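Local coordinates for CalS11 (Micromonospora echinospora, PDB 3TOS), which probably transfers a methyl group from S-adenosyl-L-methionine to a hydroxyl oxygen during biosynthesis of the enediyne antibiotic calicheamicin, at residues 81-86 / 187-192. Sequence-based numbering, arbitrary orientation.
Sequences GRHLGT and YFDLDL. With SAH (S-adenosyl-L-homocysteine), chain O.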
# COMPACT_ATOMS: atom_id res chain seq x y z
N GLY B 81 -33.25 -14.86 19.93
CA GLY B 81 -32.74 -13.50 19.77
C GLY B 81 -31.24 -13.37 19.94
O GLY B 81 -30.76 -12.25 20.06
N ARG B 82 -30.48 -14.46 19.87
CA ARG B 82 -29.02 -14.37 20.01
C ARG B 82 -28.39 -13.23 19.23
O ARG B 82 -27.59 -12.43 19.75
CB ARG B 82 -28.40 -15.67 19.48
CG ARG B 82 -26.85 -15.61 19.53
CD ARG B 82 -26.15 -16.95 19.16
NE ARG B 82 -26.58 -17.42 17.84
CZ ARG B 82 -26.00 -18.40 17.14
NH1 ARG B 82 -24.90 -19.00 17.61
NH2 ARG B 82 -26.47 -18.72 15.92
N HIS B 83 -28.69 -13.19 17.93
CA HIS B 83 -28.07 -12.17 17.08
C HIS B 83 -28.60 -10.76 17.35
O HIS B 83 -27.86 -9.80 17.20
CB HIS B 83 -28.25 -12.52 15.60
CG HIS B 83 -27.47 -13.73 15.18
ND1 HIS B 83 -27.84 -14.49 14.11
CD2 HIS B 83 -26.31 -14.27 15.66
CE1 HIS B 83 -26.96 -15.48 13.96
NE2 HIS B 83 -26.02 -15.35 14.87
N LEU B 84 -29.89 -10.62 17.74
CA LEU B 84 -30.44 -9.28 17.96
C LEU B 84 -29.80 -8.66 19.19
O LEU B 84 -29.48 -7.47 19.20
CB LEU B 84 -31.96 -9.31 18.17
CG LEU B 84 -32.80 -9.86 16.99
CD1 LEU B 84 -34.31 -9.70 17.19
CD2 LEU B 84 -32.33 -9.32 15.63
N GLY B 85 -29.57 -9.49 20.22
CA GLY B 85 -28.85 -9.07 21.44
C GLY B 85 -27.49 -8.57 21.03
O GLY B 85 -27.05 -7.50 21.46
N THR B 86 -26.79 -9.38 20.23
CA THR B 86 -25.45 -9.02 19.78
C THR B 86 -25.44 -7.65 19.04
O THR B 86 -24.65 -6.78 19.35
CB THR B 86 -24.88 -10.10 18.86
OG1 THR B 86 -24.97 -11.36 19.58
CG2 THR B 86 -23.41 -9.76 18.56
N TYR B 187 -29.53 -10.39 7.34
CA TYR B 187 -29.03 -11.67 7.86
C TYR B 187 -30.08 -12.76 7.68
O TYR B 187 -31.09 -12.79 8.38
CB TYR B 187 -28.57 -11.52 9.33
CG TYR B 187 -27.69 -12.70 9.69
CD1 TYR B 187 -28.23 -13.90 10.18
CD2 TYR B 187 -26.30 -12.64 9.50
CE1 TYR B 187 -27.42 -15.02 10.41
CE2 TYR B 187 -25.48 -13.73 9.75
CZ TYR B 187 -26.04 -14.91 10.19
OH TYR B 187 -25.21 -16.00 10.44
N PHE B 188 -29.83 -13.67 6.75
CA PHE B 188 -30.77 -14.76 6.50
C PHE B 188 -30.48 -15.96 7.37
O PHE B 188 -29.45 -16.64 7.21
CB PHE B 188 -30.65 -15.18 5.02
CG PHE B 188 -31.34 -14.23 4.10
CD1 PHE B 188 -30.72 -13.03 3.69
CD2 PHE B 188 -32.60 -14.53 3.63
CE1 PHE B 188 -31.38 -12.12 2.83
CE2 PHE B 188 -33.26 -13.66 2.78
CZ PHE B 188 -32.64 -12.42 2.34
N ASP B 189 -31.42 -16.28 8.23
CA ASP B 189 -31.30 -17.45 9.10
C ASP B 189 -32.65 -18.16 9.25
O ASP B 189 -33.05 -18.57 10.36
CB ASP B 189 -30.77 -17.06 10.49
CG ASP B 189 -30.19 -18.24 11.24
OD1 ASP B 189 -30.15 -19.35 10.68
OD2 ASP B 189 -29.78 -18.05 12.42
N LEU B 190 -33.33 -18.34 8.12
CA LEU B 190 -34.64 -19.02 8.13
C LEU B 190 -34.53 -20.49 7.83
O LEU B 190 -35.51 -21.22 8.05
CB LEU B 190 -35.56 -18.43 7.04
CG LEU B 190 -35.82 -16.92 7.09
CD1 LEU B 190 -36.22 -16.45 5.68
CD2 LEU B 190 -37.00 -16.67 8.05
N ASP B 191 -33.38 -20.91 7.28
CA ASP B 191 -33.12 -22.33 6.88
C ASP B 191 -33.83 -22.81 5.63
O ASP B 191 -33.27 -23.55 4.85
CB ASP B 191 -33.37 -23.33 8.04
CG ASP B 191 -32.48 -23.04 9.23
OD1 ASP B 191 -31.25 -22.87 9.02
OD2 ASP B 191 -33.00 -22.94 10.39
N LEU B 192 -35.10 -22.39 5.45
CA LEU B 192 -36.01 -23.01 4.48
C LEU B 192 -35.99 -22.27 3.17
O LEU B 192 -35.89 -21.01 3.12
CB LEU B 192 -37.44 -22.97 5.03
CG LEU B 192 -37.56 -23.64 6.40
CD1 LEU B 192 -39.03 -23.44 6.86
CD2 LEU B 192 -37.25 -25.16 6.23
N SAH O . -30.92 -16.56 14.41
CA SAH O . -31.27 -17.55 15.48
CB SAH O . -31.65 -18.91 14.93
CG SAH O . -32.94 -18.87 14.10
SD SAH O . -33.59 -20.52 13.92
C SAH O . -30.03 -17.69 16.36
O SAH O . -30.05 -18.44 17.38
OXT SAH O . -29.03 -16.99 16.16
C5' SAH O . -34.64 -20.39 12.46
C4' SAH O . -35.86 -19.42 12.63
O4' SAH O . -36.43 -19.17 11.34
C3' SAH O . -36.95 -20.11 13.47
O3' SAH O . -37.18 -19.38 14.69
C2' SAH O . -38.13 -20.14 12.52
O2' SAH O . -39.42 -19.95 13.15
C1' SAH O . -37.80 -18.98 11.55
N9 SAH O . -38.50 -19.12 10.25
C8 SAH O . -38.35 -20.10 9.32
N7 SAH O . -39.25 -19.84 8.34
C5 SAH O . -39.97 -18.74 8.64
C6 SAH O . -41.06 -18.00 7.99
N6 SAH O . -41.59 -18.44 6.83
N1 SAH O . -41.50 -16.89 8.64
C2 SAH O . -40.96 -16.46 9.82
N3 SAH O . -40.01 -17.14 10.51
C4 SAH O . -39.47 -18.25 9.89
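His-83, in the first turn of helix 82-94, turns the edge of its imidazole toward the face of Tyr-187 at the end of strand 183-188. This is an offset edge-to-face pair, the planes at 71° and His-83 CE1 3.6 Å from Tyr-187 CE1. A histidine suits the place because one ring serves several neighbours: ND1 bonds to Glu-75, NE2 to Asp-55, and over one face lies the carboxylate of S-adenosyl-L-homocysteine, its OXT above the ring centre, 3.3 Å from the plane. Tyr-187 packs by its ring while its hydroxyl bonds to Asp-216 of the glutamate site.

Beyond this tight pair the segments diverge, and the ligand spans the looser side. Arg-82, with CG anti to the backbone N (chi1 177°) and the chain bent at chi3, brings its guanidinium edge in plane to OXT, NE at 3.0 Å and NH2 at 3.1 Å. A leucine here would probably leave the carboxylate without this two-pronged grip and its positive charge. Asp-189 OD2, an acid suited to an amine, accepts a bond from the ligand N at 2.7 Å, and aliphatic Leu-190 suits the flat adenine face, CD2 lying 3.5 Å from C4.

Opposite charges pair, carboxylate with Arg-82 and amine, probably an ammonium, with Asp-189, consistent with a Rossmann-like pocket that fixes its methyl donor, here as product, between the start of helix 82-94 and the loop after strand 183-188.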